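Local atomic coordinates of galactokinase (Bifidobacterium longum subsp. infantis ATCC 15697 = JCM 1222 = DSM 20088, PDB entry 6TER), a protein that probably phosphorylates galactose at the expense of ATP, as a GHMP-family galactokinase, and binds galactose, ADP and magnesium. Residues N42-H47 and V304-R309. Residues are numbered along the deposited sequence; the frame is centred on the assembly and turned at random.
Sequences NLIGEH and VTEIER. With GLA (alpha-D-galactopyranose), chain B.
Glu306 leans from its helix into the loop 42-47, and its carboxylate takes hold of two successive backbone N-H groups, those of Gly45 and Glu46. Its CB points toward the loop, and CG, set opposite the backbone N (chi1 -171°), comes to 3.5 Å from Glu46 N. Beyond a bend at chi2, CD lies 3.7 Å from Glu46 N and OE2 2.9 Å from both Gly45 N and Glu46 N. The second bond is the straighter, at 165°; both arrive on the anti side, from opposite faces of the carboxylate plane, and OE2 also meets Ser332 OG. The other oxygen, OE1, is gripped side-on by Arg309, NH2 completing a salt bridge at 2.7 Å while NE adds a second bond. A glutamine here would probably leave Arg309 without its counter-charge and turn an NH2 at either that guanidinium or both loop N-H groups. Gly45, at phi 100°, takes a turn that a residue with a side chain adopts less readily. Ile44 supplies the greasy flank, its CD1 resting 4.0 Å from Arg309 CB. The loop so held carries galactose-binding groups: His47 N gives GLA O6 a nearly linear bond of 2.7 Å, the His47 ring lays a face under C6, and Glu46 OE1 approaches O6 while OE2 pairs with Arg363. Glu306 itself does not touch the sugar; from the second shell it probably helps hold the Gly45 and Glu46 backbone in place. The loop joins strands 33-42 and 54-70, and lies between the sugar and helix 294-318, with helix 322-340 packing against both Ile44 and Arg309.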
ATOM      1  N   ASN A  42      -4.855   3.457  -1.205  1.00 13.70           N
ATOM      2  CA  ASN A  42      -4.410   4.844  -1.373  1.00 17.36           C
ATOM      3  C   ASN A  42      -5.528   5.659  -2.027  1.00 19.18           C
ATOM      4  O   ASN A  42      -5.788   5.479  -3.241  1.00 17.49           O
ATOM      5  CB  ASN A  42      -3.147   4.970  -2.201  1.00 16.48           C
ATOM      6  CG  ASN A  42      -2.552   6.346  -2.020  1.00 15.32           C
ATOM      7  OD1 ASN A  42      -2.793   6.989  -1.009  1.00 14.24           O
ATOM      8  ND2 ASN A  42      -1.779   6.796  -2.984  1.00 17.05           N
ATOM      9  N   LEU A  43      -6.144   6.550  -1.268  1.00 18.19           N
ATOM     10  CA  LEU A  43      -7.301   7.321  -1.795  1.00 18.87           C
ATOM     11  C   LEU A  43      -6.889   8.143  -3.011  1.00 15.00           C
ATOM     12  O   LEU A  43      -7.626   8.161  -3.959  1.00 17.10           O
ATOM     13  CB  LEU A  43      -7.879   8.234  -0.723  1.00 18.48           C
ATOM     14  CG  LEU A  43      -8.460   7.552   0.511  1.00 17.64           C
ATOM     15  CD1 LEU A  43      -8.909   8.597   1.508  1.00 15.18           C
ATOM     16  CD2 LEU A  43      -9.614   6.605   0.172  1.00 17.54           C
ATOM     17  N   ILE A  44      -5.765   8.845  -2.961  1.00 14.11           N
ATOM     18  CA  ILE A  44      -5.326   9.667  -4.103  1.00 13.66           C
ATOM     19  C   ILE A  44      -3.869  10.020  -3.788  1.00 12.68           C
ATOM     20  O   ILE A  44      -3.485   9.899  -2.616  1.00 14.37           O
ATOM     21  CB  ILE A  44      -6.297  10.874  -4.208  1.00 14.14           C
ATOM     22  CG1 ILE A  44      -6.172  11.576  -5.561  1.00 13.11           C
ATOM     23  CG2 ILE A  44      -6.160  11.825  -3.014  1.00 16.68           C
ATOM     24  CD1 ILE A  44      -7.178  12.683  -5.764  1.00 15.24           C
ATOM     25  N   GLY A  45      -3.083  10.370  -4.807  1.00 14.08           N
ATOM     26  CA  GLY A  45      -1.660  10.738  -4.693  1.00 15.36           C
ATOM     27  C   GLY A  45      -0.839   9.538  -5.086  1.00 16.27           C
ATOM     28  O   GLY A  45      -0.070   9.059  -4.238  1.00 16.36           O
ATOM     29  N   GLU A  46      -1.054   9.057  -6.303  1.00 17.23           N
ATOM     30  CA  GLU A  46      -0.472   7.786  -6.801  1.00 16.42           C
ATOM     31  C   GLU A  46       0.798   8.088  -7.601  1.00 16.76           C
ATOM     32  O   GLU A  46       0.760   9.036  -8.417  1.00 16.36           O
ATOM     33  CB  GLU A  46      -1.446   7.054  -7.696  1.00 13.57           C
ATOM     34  CG  GLU A  46      -1.396   5.529  -7.475  1.00 14.92           C
ATOM     35  CD  GLU A  46      -1.924   5.046  -6.120  1.00 14.28           C
ATOM     36  OE1 GLU A  46      -1.141   4.706  -5.224  1.00 16.10           O
ATOM     37  OE2 GLU A  46      -3.159   4.976  -5.975  1.00 19.42           O
ATOM     38  N   HIS A  47       1.861   7.285  -7.412  1.00 16.00           N
ATOM     39  CA  HIS A  47       3.174   7.479  -8.099  1.00 16.57           C
ATOM     40  C   HIS A  47       3.805   8.813  -7.690  1.00 15.75           C
ATOM     41  O   HIS A  47       4.662   9.387  -8.464  1.00 17.71           O
ATOM     42  CB  HIS A  47       3.037   7.220  -9.612  1.00 17.69           C
ATOM     43  CG  HIS A  47       2.909   5.756  -9.888  1.00 23.51           C
ATOM     44  ND1 HIS A  47       4.032   4.922  -9.947  1.00 22.67           N
ATOM     45  CD2 HIS A  47       1.822   4.936  -9.980  1.00 19.02           C
ATOM     46  CE1 HIS A  47       3.629   3.671 -10.149  1.00 22.62           C
ATOM     47  NE2 HIS A  47       2.289   3.649 -10.172  1.00 18.15           N
ATOM     48  N   VAL A 304       3.245  16.284 -11.184  1.00 16.10           N
ATOM     49  CA  VAL A 304       2.874  17.685 -10.834  1.00 15.65           C
ATOM     50  C   VAL A 304       1.367  17.784 -10.543  1.00 16.73           C
ATOM     51  O   VAL A 304       1.006  18.333  -9.455  1.00 17.34           O
ATOM     52  CB  VAL A 304       3.308  18.677 -11.918  1.00 18.46           C
ATOM     53  CG1 VAL A 304       2.628  20.027 -11.683  1.00 19.68           C
ATOM     54  CG2 VAL A 304       4.821  18.839 -11.963  1.00 20.45           C
ATOM     55  N   THR A 305       0.491  17.330 -11.426  1.00 14.69           N
ATOM     56  CA  THR A 305      -0.981  17.584 -11.169  1.00 14.84           C
ATOM     57  C   THR A 305      -1.435  16.706 -10.020  1.00 13.15           C
ATOM     58  O   THR A 305      -2.381  17.148  -9.248  1.00 13.30           O
ATOM     59  CB  THR A 305      -1.925  17.352 -12.352  1.00 20.90           C
ATOM     60  OG1 THR A 305      -1.858  16.016 -12.866  1.00 22.21           O
ATOM     61  CG2 THR A 305      -1.665  18.361 -13.450  1.00 21.39           C
ATOM     62  N   GLU A 306      -0.858  15.503  -9.894  1.00 12.47           N
ATOM     63  CA  GLU A 306      -1.366  14.556  -8.830  1.00 15.84           C
ATOM     64  C   GLU A 306      -1.123  15.118  -7.410  1.00 13.62           C
ATOM     65  O   GLU A 306      -1.983  14.973  -6.519  1.00 12.80           O
ATOM     66  CB  GLU A 306      -0.707  13.189  -9.003  1.00 15.13           C
ATOM     67  CG  GLU A 306      -1.292  12.082  -8.135  1.00 15.18           C
ATOM     68  CD  GLU A 306      -2.666  11.513  -8.472  1.00 16.46           C
ATOM     69  OE1 GLU A 306      -3.332  11.978  -9.416  1.00 16.29           O
ATOM     70  OE2 GLU A 306      -3.103  10.626  -7.717  1.00 14.65           O
ATOM     71  N   ILE A 307       0.026  15.741  -7.151  1.00 13.44           N
ATOM     72  CA  ILE A 307       0.350  16.267  -5.794  1.00 14.22           C
ATOM     73  C   ILE A 307      -0.732  17.322  -5.421  1.00 14.41           C
ATOM     74  O   ILE A 307      -1.248  17.282  -4.302  1.00 14.09           O
ATOM     75  CB  ILE A 307       1.803  16.776  -5.775  1.00 13.35           C
ATOM     76  CG1 ILE A 307       2.844  15.638  -5.835  1.00 14.77           C
ATOM     77  CG2 ILE A 307       2.063  17.706  -4.586  1.00 14.05           C
ATOM     78  CD1 ILE A 307       4.262  16.158  -6.265  1.00 13.80           C
ATOM     79  N   GLU A 308      -1.108  18.199  -6.362  1.00 15.78           N
ATOM     80  CA  GLU A 308      -2.104  19.278  -6.172  1.00 18.32           C
ATOM     81  C   GLU A 308      -3.468  18.644  -5.912  1.00 14.51           C
ATOM     82  O   GLU A 308      -4.146  19.096  -4.988  1.00 15.64           O
ATOM     83  CB  GLU A 308      -2.172  20.197  -7.401  1.00 25.11           C
ATOM     84  CG  GLU A 308      -2.669  21.587  -7.065  1.00 26.76           C
ATOM     85  CD  GLU A 308      -1.631  22.436  -6.350  0.70 27.03           C
ATOM     86  OE1 GLU A 308      -0.645  22.850  -7.004  0.70 30.32           O
ATOM     87  OE2 GLU A 308      -1.792  22.641  -5.149  0.70 24.16           O
ATOM     88  N   ARG A 309      -3.800  17.570  -6.629  1.00 14.91           N
ATOM     89  CA  ARG A 309      -5.080  16.856  -6.408  1.00 15.35           C
ATOM     90  C   ARG A 309      -5.133  16.336  -4.974  1.00 15.79           C
ATOM     91  O   ARG A 309      -6.220  16.360  -4.424  1.00 16.55           O
ATOM     92  CB  ARG A 309      -5.251  15.781  -7.453  1.00 16.68           C
ATOM     93  CG  ARG A 309      -5.471  16.337  -8.849  1.00 14.87           C
ATOM     94  CD  ARG A 309      -6.046  15.219  -9.663  1.00 16.69           C
ATOM     95  NE  ARG A 309      -4.964  14.343 -10.104  1.00 17.50           N
ATOM     96  CZ  ARG A 309      -4.286  14.505 -11.240  1.00 16.19           C
ATOM     97  NH1 ARG A 309      -4.535  15.515 -12.073  1.00 18.21           N
ATOM     98  NH2 ARG A 309      -3.347  13.639 -11.535  1.00 16.81           N
TER
HETATM   99  C1  GLA B 927       3.182   0.635  -5.067  0.90 20.82           C
HETATM  100  C2  GLA B 927       4.377   1.006  -4.211  0.90 22.92           C
HETATM  101  C3  GLA B 927       4.052   2.259  -3.396  0.90 19.09           C
HETATM  102  C4  GLA B 927       3.653   3.453  -4.340  0.90 16.14           C
HETATM  103  C5  GLA B 927       2.591   3.046  -5.319  0.90 16.02           C
HETATM  104  C6  GLA B 927       2.307   4.180  -6.354  0.90 18.48           C
HETATM  105  O1  GLA B 927       2.062   0.213  -4.246  0.90 20.55           O
HETATM  106  O2  GLA B 927       4.885  -0.089  -3.382  0.90 19.27           O
HETATM  107  O3  GLA B 927       5.204   2.663  -2.640  0.90 21.05           O
HETATM  108  O4  GLA B 927       4.752   3.958  -5.133  0.90 16.92           O
HETATM  109  O5  GLA B 927       2.880   1.770  -5.931  0.90 19.08           O
HETATM  110  O6  GLA B 927       1.533   5.245  -5.712  0.90 18.28           O